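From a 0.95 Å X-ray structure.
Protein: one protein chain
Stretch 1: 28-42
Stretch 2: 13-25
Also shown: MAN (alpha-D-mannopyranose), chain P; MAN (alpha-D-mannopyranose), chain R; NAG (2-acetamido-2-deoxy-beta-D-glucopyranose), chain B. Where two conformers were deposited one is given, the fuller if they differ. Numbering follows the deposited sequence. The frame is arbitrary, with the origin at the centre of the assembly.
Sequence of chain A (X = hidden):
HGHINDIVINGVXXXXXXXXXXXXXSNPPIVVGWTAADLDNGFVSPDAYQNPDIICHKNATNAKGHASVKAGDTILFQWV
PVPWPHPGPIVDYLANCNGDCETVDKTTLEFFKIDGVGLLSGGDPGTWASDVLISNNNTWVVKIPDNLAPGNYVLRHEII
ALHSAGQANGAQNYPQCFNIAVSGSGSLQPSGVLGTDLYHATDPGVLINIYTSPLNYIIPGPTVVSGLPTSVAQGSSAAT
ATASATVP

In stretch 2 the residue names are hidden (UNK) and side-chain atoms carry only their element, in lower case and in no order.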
# COMPACT_ATOMS: atom_id res chain seq x y z
N PRO A 28 -14.97 15.45 -8.94
CA PRO A 28 -14.46 14.09 -9.02
C PRO A 28 -15.36 13.14 -8.21
O PRO A 28 -15.98 13.54 -7.22
CB PRO A 28 -13.07 14.20 -8.44
CG PRO A 28 -13.13 15.38 -7.57
CD PRO A 28 -14.06 16.35 -8.25
N PRO A 29 -15.38 11.87 -8.59
CA PRO A 29 -16.25 10.92 -7.90
C PRO A 29 -15.74 10.55 -6.52
O PRO A 29 -14.55 10.61 -6.24
CB PRO A 29 -16.24 9.70 -8.82
CG PRO A 29 -14.89 9.78 -9.46
CD PRO A 29 -14.64 11.23 -9.68
N ILE A 30 -16.67 10.08 -5.69
CA ILE A 30 -16.35 9.46 -4.41
C ILE A 30 -15.83 8.06 -4.71
O ILE A 30 -16.52 7.24 -5.35
CB ILE A 30 -17.57 9.43 -3.51
CG1 ILE A 30 -18.00 10.86 -3.17
CG2 ILE A 30 -17.25 8.61 -2.26
CD1 ILE A 30 -19.33 10.93 -2.45
N VAL A 31 -14.63 7.77 -4.19
CA VAL A 31 -13.96 6.50 -4.45
C VAL A 31 -13.37 5.96 -3.16
O VAL A 31 -13.35 6.64 -2.13
CB VAL A 31 -12.86 6.64 -5.53
CG1 VAL A 31 -13.47 6.95 -6.88
CG2 VAL A 31 -11.83 7.68 -5.16
N VAL A 32 -12.88 4.70 -3.23
CA VAL A 32 -12.32 4.05 -2.05
C VAL A 32 -10.90 4.44 -1.78
O VAL A 32 -10.39 4.19 -0.69
CB VAL A 32 -12.45 2.52 -2.17
CG1 VAL A 32 -13.89 2.10 -2.26
CG2 VAL A 32 -11.65 1.96 -3.32
N GLY A 33 -10.20 5.05 -2.76
CA GLY A 33 -8.84 5.53 -2.57
C GLY A 33 -8.82 6.93 -2.03
O GLY A 33 -9.65 7.77 -2.41
N TRP A 34 -7.87 7.21 -1.12
CA TRP A 34 -7.76 8.55 -0.54
C TRP A 34 -7.38 9.58 -1.59
O TRP A 34 -6.70 9.31 -2.57
CB TRP A 34 -6.74 8.52 0.59
CG TRP A 34 -7.27 7.89 1.87
CD1 TRP A 34 -8.03 6.76 1.98
CD2 TRP A 34 -7.14 8.43 3.18
NE1 TRP A 34 -8.37 6.57 3.30
CE2 TRP A 34 -7.87 7.60 4.06
CE3 TRP A 34 -6.55 9.59 3.70
CZ2 TRP A 34 -8.03 7.87 5.41
CZ3 TRP A 34 -6.70 9.84 5.05
CH2 TRP A 34 -7.44 9.02 5.88
N THR A 35 -7.85 10.81 -1.36
CA THR A 35 -7.42 11.93 -2.19
C THR A 35 -6.01 12.32 -1.80
O THR A 35 -5.73 12.43 -0.62
CB THR A 35 -8.37 13.11 -1.96
OG1 THR A 35 -9.69 12.69 -2.34
CG2 THR A 35 -7.96 14.35 -2.75
N ALA A 36 -5.11 12.48 -2.76
CA ALA A 36 -3.74 12.86 -2.46
C ALA A 36 -3.19 13.71 -3.60
O ALA A 36 -3.74 13.75 -4.71
CB ALA A 36 -2.87 11.64 -2.20
N ALA A 37 -2.07 14.36 -3.31
CA ALA A 37 -1.51 15.39 -4.18
C ALA A 37 -0.31 14.91 -5.00
O ALA A 37 0.51 15.73 -5.43
CB ALA A 37 -1.20 16.64 -3.39
N ASP A 38 -0.25 13.60 -5.29
CA ASP A 38 0.77 13.03 -6.16
C ASP A 38 0.42 13.14 -7.63
O ASP A 38 0.38 12.14 -8.36
CB ASP A 38 1.10 11.58 -5.75
CG ASP A 38 -0.09 10.65 -5.77
OD1 ASP A 38 -1.22 11.04 -5.46
OD2 ASP A 38 0.09 9.39 -6.06
N LEU A 39 0.15 14.39 -8.09
CA LEU A 39 -0.23 14.68 -9.46
C LEU A 39 0.86 14.30 -10.47
O LEU A 39 0.58 14.06 -11.63
CB LEU A 39 -0.59 16.15 -9.64
CG LEU A 39 -2.02 16.54 -9.19
CD1 LEU A 39 -2.28 16.34 -7.73
CD2 LEU A 39 -2.25 18.01 -9.60
N ASP A 40 2.09 14.26 -9.96
CA ASP A 40 3.26 13.91 -10.75
C ASP A 40 3.59 12.42 -10.71
O ASP A 40 4.65 12.04 -11.19
CB ASP A 40 4.47 14.72 -10.29
CG ASP A 40 4.92 14.40 -8.88
OD1 ASP A 40 4.18 13.69 -8.15
OD2 ASP A 40 5.97 14.92 -8.48
N ASN A 41 2.70 11.60 -10.13
CA ASN A 41 2.97 10.16 -9.94
C ASN A 41 4.17 9.91 -9.02
O ASN A 41 4.73 8.79 -9.01
CB ASN A 41 3.16 9.44 -11.28
CG ASN A 41 1.87 9.05 -11.93
OD1 ASN A 41 0.83 8.91 -11.27
ND2 ASN A 41 1.94 8.82 -13.22
N GLY A 42 4.52 10.89 -8.20
CA GLY A 42 5.74 10.81 -7.41
C GLY A 42 5.59 10.20 -6.03
O GLY A 42 4.69 9.39 -5.76
N UNK A 13 -14.31 -4.87 -9.28
CA UNK A 13 -13.47 -3.74 -9.60
C UNK A 13 -14.02 -2.46 -8.94
O UNK A 13 -15.21 -2.16 -9.08
c UNK A 13 -11.68 -0.68 -12.74
n UNK A 13 -10.87 -1.75 -12.97
c UNK A 13 -12.55 -2.57 -11.76
c UNK A 13 -13.74 -0.26 -11.57
c UNK A 13 -12.59 1.49 -12.75
c UNK A 13 -11.58 0.68 -13.13
c UNK A 13 -13.64 1.07 -12.00
c UNK A 13 -11.41 -2.88 -12.42
c UNK A 13 -12.74 -1.16 -11.93
c UNK A 13 -13.50 -3.56 -11.13
N UNK A 14 -13.12 -1.72 -8.32
CA UNK A 14 -13.38 -0.38 -7.77
C UNK A 14 -12.43 0.61 -8.39
O UNK A 14 -11.21 0.40 -8.41
c UNK A 14 -14.17 -1.14 -5.46
c UNK A 14 -14.01 -2.50 -5.30
c UNK A 14 -13.17 -0.33 -6.25
o UNK A 14 -16.97 -3.31 -3.28
c UNK A 14 -16.20 -1.24 -4.16
c UNK A 14 -16.03 -2.61 -4.00
c UNK A 14 -15.26 -0.52 -4.87
c UNK A 14 -14.94 -3.25 -4.55
N UNK A 15 -12.97 1.75 -8.80
CA UNK A 15 -12.16 2.86 -9.26
C UNK A 15 -11.32 3.38 -8.09
O UNK A 15 -11.85 3.67 -7.03
c UNK A 15 -13.35 6.14 -11.03
c UNK A 15 -12.36 5.12 -10.47
n UNK A 15 -12.90 6.88 -12.02
o UNK A 15 -14.47 6.28 -10.55
c UNK A 15 -13.07 3.95 -9.78
N UNK A 16 -10.02 3.53 -8.30
CA UNK A 16 -9.18 4.12 -7.28
C UNK A 16 -9.15 5.65 -7.42
O UNK A 16 -9.70 6.20 -8.38
c UNK A 16 -7.76 3.55 -7.37
N UNK A 17 -8.52 6.32 -6.47
CA UNK A 17 -8.25 7.75 -6.69
C UNK A 17 -7.22 7.90 -7.80
O UNK A 17 -6.21 7.21 -7.78
c UNK A 17 -7.57 9.88 -5.58
c UNK A 17 -8.57 12.06 -5.85
o UNK A 17 -7.20 13.97 -6.33
c UNK A 17 -7.33 12.62 -6.08
c UNK A 17 -7.74 8.41 -5.40
c UNK A 17 -6.20 11.85 -6.00
c UNK A 17 -8.69 10.70 -5.63
c UNK A 17 -6.32 10.49 -5.77
N UNK A 18 -7.47 8.79 -8.75
CA UNK A 18 -6.52 9.02 -9.85
C UNK A 18 -5.97 10.44 -9.71
O UNK A 18 -6.64 11.40 -10.10
c UNK A 18 -6.20 9.00 -12.34
o UNK A 18 -5.05 9.39 -12.06
o UNK A 18 -6.61 8.77 -13.50
c UNK A 18 -7.18 8.84 -11.19
N UNK A 19 -4.77 10.59 -9.14
CA UNK A 19 -4.21 11.93 -8.93
C UNK A 19 -3.79 12.61 -10.24
O UNK A 19 -3.42 13.79 -10.19
c UNK A 19 -3.00 11.64 -8.02
c UNK A 19 -3.81 9.53 -8.74
c UNK A 19 -2.55 10.29 -8.51
N UNK A 20 -3.79 11.88 -11.34
CA UNK A 20 -3.46 12.44 -12.65
C UNK A 20 -4.68 12.88 -13.41
O UNK A 20 -4.56 13.38 -14.55
o UNK A 20 -3.34 10.33 -13.90
c UNK A 20 -1.34 11.08 -12.73
c UNK A 20 -2.59 11.49 -13.48
N UNK A 21 -5.87 12.70 -12.82
CA UNK A 21 -7.13 13.00 -13.51
C UNK A 21 -8.06 13.76 -12.61
O UNK A 21 -8.58 14.84 -12.95
o UNK A 21 -6.83 11.04 -14.87
c UNK A 21 -9.06 11.95 -14.75
c UNK A 21 -7.76 11.69 -14.01
N UNK A 22 -8.36 13.21 -11.43
CA UNK A 22 -9.38 13.79 -10.55
C UNK A 22 -9.10 15.23 -10.13
O UNK A 22 -10.07 16.00 -10.08
c UNK A 22 -10.37 10.95 -10.71
c UNK A 22 -11.38 9.06 -9.62
c UNK A 22 -10.93 9.68 -10.78
c UNK A 22 -10.26 11.61 -9.50
c UNK A 22 -10.76 10.97 -8.36
c UNK A 22 -11.34 9.74 -8.43
c UNK A 22 -9.58 12.93 -9.31
N UNK A 23 -7.84 15.66 -9.89
CA UNK A 23 -7.64 17.04 -9.48
C UNK A 23 -8.06 18.02 -10.56
O UNK A 23 -8.30 19.20 -10.26
c UNK A 23 -6.62 14.86 -9.74
c UNK A 23 -5.76 15.70 -8.86
c UNK A 23 -6.13 17.10 -9.22
N UNK A 24 -8.11 17.57 -11.81
CA UNK A 24 -8.47 18.44 -12.93
C UNK A 24 -9.97 18.54 -13.15
O UNK A 24 -10.43 19.35 -13.96
c UNK A 24 -6.29 17.88 -14.04
o UNK A 24 -2.13 17.66 -13.78
c UNK A 24 -3.50 17.71 -13.82
c UNK A 24 -5.52 19.03 -13.96
c UNK A 24 -5.62 16.65 -14.02
c UNK A 24 -4.14 18.97 -13.85
c UNK A 24 -7.78 17.97 -14.20
c UNK A 24 -4.25 16.56 -13.90
N UNK A 25 -10.75 17.67 -12.50
CA UNK A 25 -12.20 17.62 -12.67
C UNK A 25 -12.89 18.59 -11.74
O UNK A 25 -12.41 18.84 -10.65
c UNK A 25 -12.69 13.71 -12.84
c UNK A 25 -12.73 16.22 -12.31
c UNK A 25 -12.18 15.11 -13.17
o UNK A 25 -12.02 12.76 -13.23
o UNK A 25 -13.72 13.58 -12.22
C1 MAN P . -17.11 -2.77 -14.39
C2 MAN P . -16.52 -3.94 -15.14
C3 MAN P . -15.00 -3.76 -15.02
C4 MAN P . -14.52 -2.39 -15.45
C5 MAN P . -15.26 -1.31 -14.71
C6 MAN P . -14.87 0.08 -15.20
O2 MAN P . -17.01 -3.87 -16.49
O3 MAN P . -14.39 -4.69 -15.88
O4 MAN P . -13.13 -2.20 -15.39
O5 MAN P . -16.63 -1.55 -14.94
O6 MAN P . -15.86 1.00 -14.72
C1 MAN R . -19.75 -0.64 -0.34
C2 MAN R . -19.50 -1.40 -1.61
C3 MAN R . -20.77 -1.98 -2.17
C4 MAN R . -21.53 -2.75 -1.08
C5 MAN R . -21.70 -1.92 0.19
C6 MAN R . -22.29 -2.75 1.32
O2 MAN R . -18.55 -2.44 -1.29
O3 MAN R . -20.48 -2.82 -3.28
O4 MAN R . -22.81 -3.11 -1.56
O5 MAN R . -20.44 -1.41 0.63
O6 MAN R . -22.50 -1.96 2.47
C1 NAG B . 0.18 20.36 -0.08
C2 NAG B . 0.44 20.96 -1.46
C3 NAG B . 1.32 22.21 -1.27
C4 NAG B . 0.72 23.17 -0.28
C5 NAG B . 0.38 22.47 1.01
C6 NAG B . -0.37 23.34 2.04
C7 NAG B . 0.88 19.71 -3.51
C8 NAG B . 1.82 18.78 -4.23
N2 NAG B . 1.18 20.01 -2.28
O3 NAG B . 1.48 22.87 -2.55
O4 NAG B . 1.62 24.27 -0.03
O5 NAG B . -0.45 21.36 0.74
O6 NAG B . -1.44 24.05 1.44
O7 NAG B . -0.11 20.15 -4.07
O HOH W 1 -14.10 3.31 -5.55
O HOH W 2 -5.21 16.48 -5.04
O HOH W 3 -0.97 15.17 -13.63

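Position 13 carries one carbon, then fused five- and six-membered rings holding eight carbons and one nitrogen. It touches nothing on stretch 1. It is Trp 13. O4 of the chain P mannose lies over one face of its ring, 3.3 Å from Trp 13 NE1.

Position 14 has one carbon and a six-carbon ring bearing one oxygen. A ring carbon lies near CG1 of Val 32. This is Tyr 14. Its CD2 is 3.9 Å from Val 32 CG1, and its OH is hydrogen-bonded to O2 of the chain R mannose at 2.7 Å.

Position 15 has three carbons in a chain, the third carrying one oxygen and one nitrogen. Its end reaches Pro 29. That amide defines Gln 15. Its OE1 sits 3.7 Å from Pro 29 CG, and its backbone O sits 3.5 Å from Val 31 CB.

Position 16 has a single side-chain carbon, which points away from stretch 1. It is Ala 16.

Position 17 shows one carbon and a six-carbon ring bearing one oxygen. The ring lies against Trp 34, Thr 35 and Ala 36. It is Tyr 17. Thr 35 CA stands 3.7 Å from the Tyr 17 ring centroid and 4° off the normal, a CH-pi contact over the face. Tyr 17 CB is 3.1 Å from Trp 34 O.

Position 18 has two carbons, the second carrying two oxygens. It makes no contact with stretch 1. It is Asp 18, whose carboxylate accepts hydrogen bonds from within its own stretch.

Position 19 has three carbons closing a ring onto the backbone N. The ring lies by Asp 38. It is Pro 19. Its CB is 3.2 Å from Asp 38 OD1.

Position 20 has one carbon bearing one oxygen and one carbon. The terminal carbon faces Asn 41. This is Thr 20, with CG2 3.4 Å from Asn 41 OD1.

Position 21 has the same branched set, out of reach of stretch 1. It is Thr 21.

Position 22 has one carbon and a six-carbon ring without oxygen. It packs on Pro 28, Pro 29 and Val 31. It is Phe 22. Pro 29 CD lies over its face, 3.9 Å from the centroid, while Val 31 CG1 meets the edge.

Position 23 is another three-carbon ring closed onto N, beside Leu 39. It is Pro 23; its CG is 3.7 Å from Leu 39 CD1.

Position 24 has one carbon and a six-carbon ring with one oxygen, which nears Leu 39. It is Tyr 24, with OH 4.2 Å from Leu 39 CD2.

Position 25 has three carbons, the third carrying two oxygens, one of which meets Pro 28 and Pro 29. It is Glu 25, whose OE1 is 3.3 Å from Pro 28 CA.

The contact buries 923 Å² with no direct hydrogen bond across it. Apolar packing and two CH-pi contacts join the stretches. One water accepts from Val 32 N at 3.0 Å and donates to Gln 15 O at 2.7 Å. At Gly 33 a CB would clash with Tyr 17 N at 2.8 Å.

Stretch 2 (13-25) WYQAYDPTTFPYE
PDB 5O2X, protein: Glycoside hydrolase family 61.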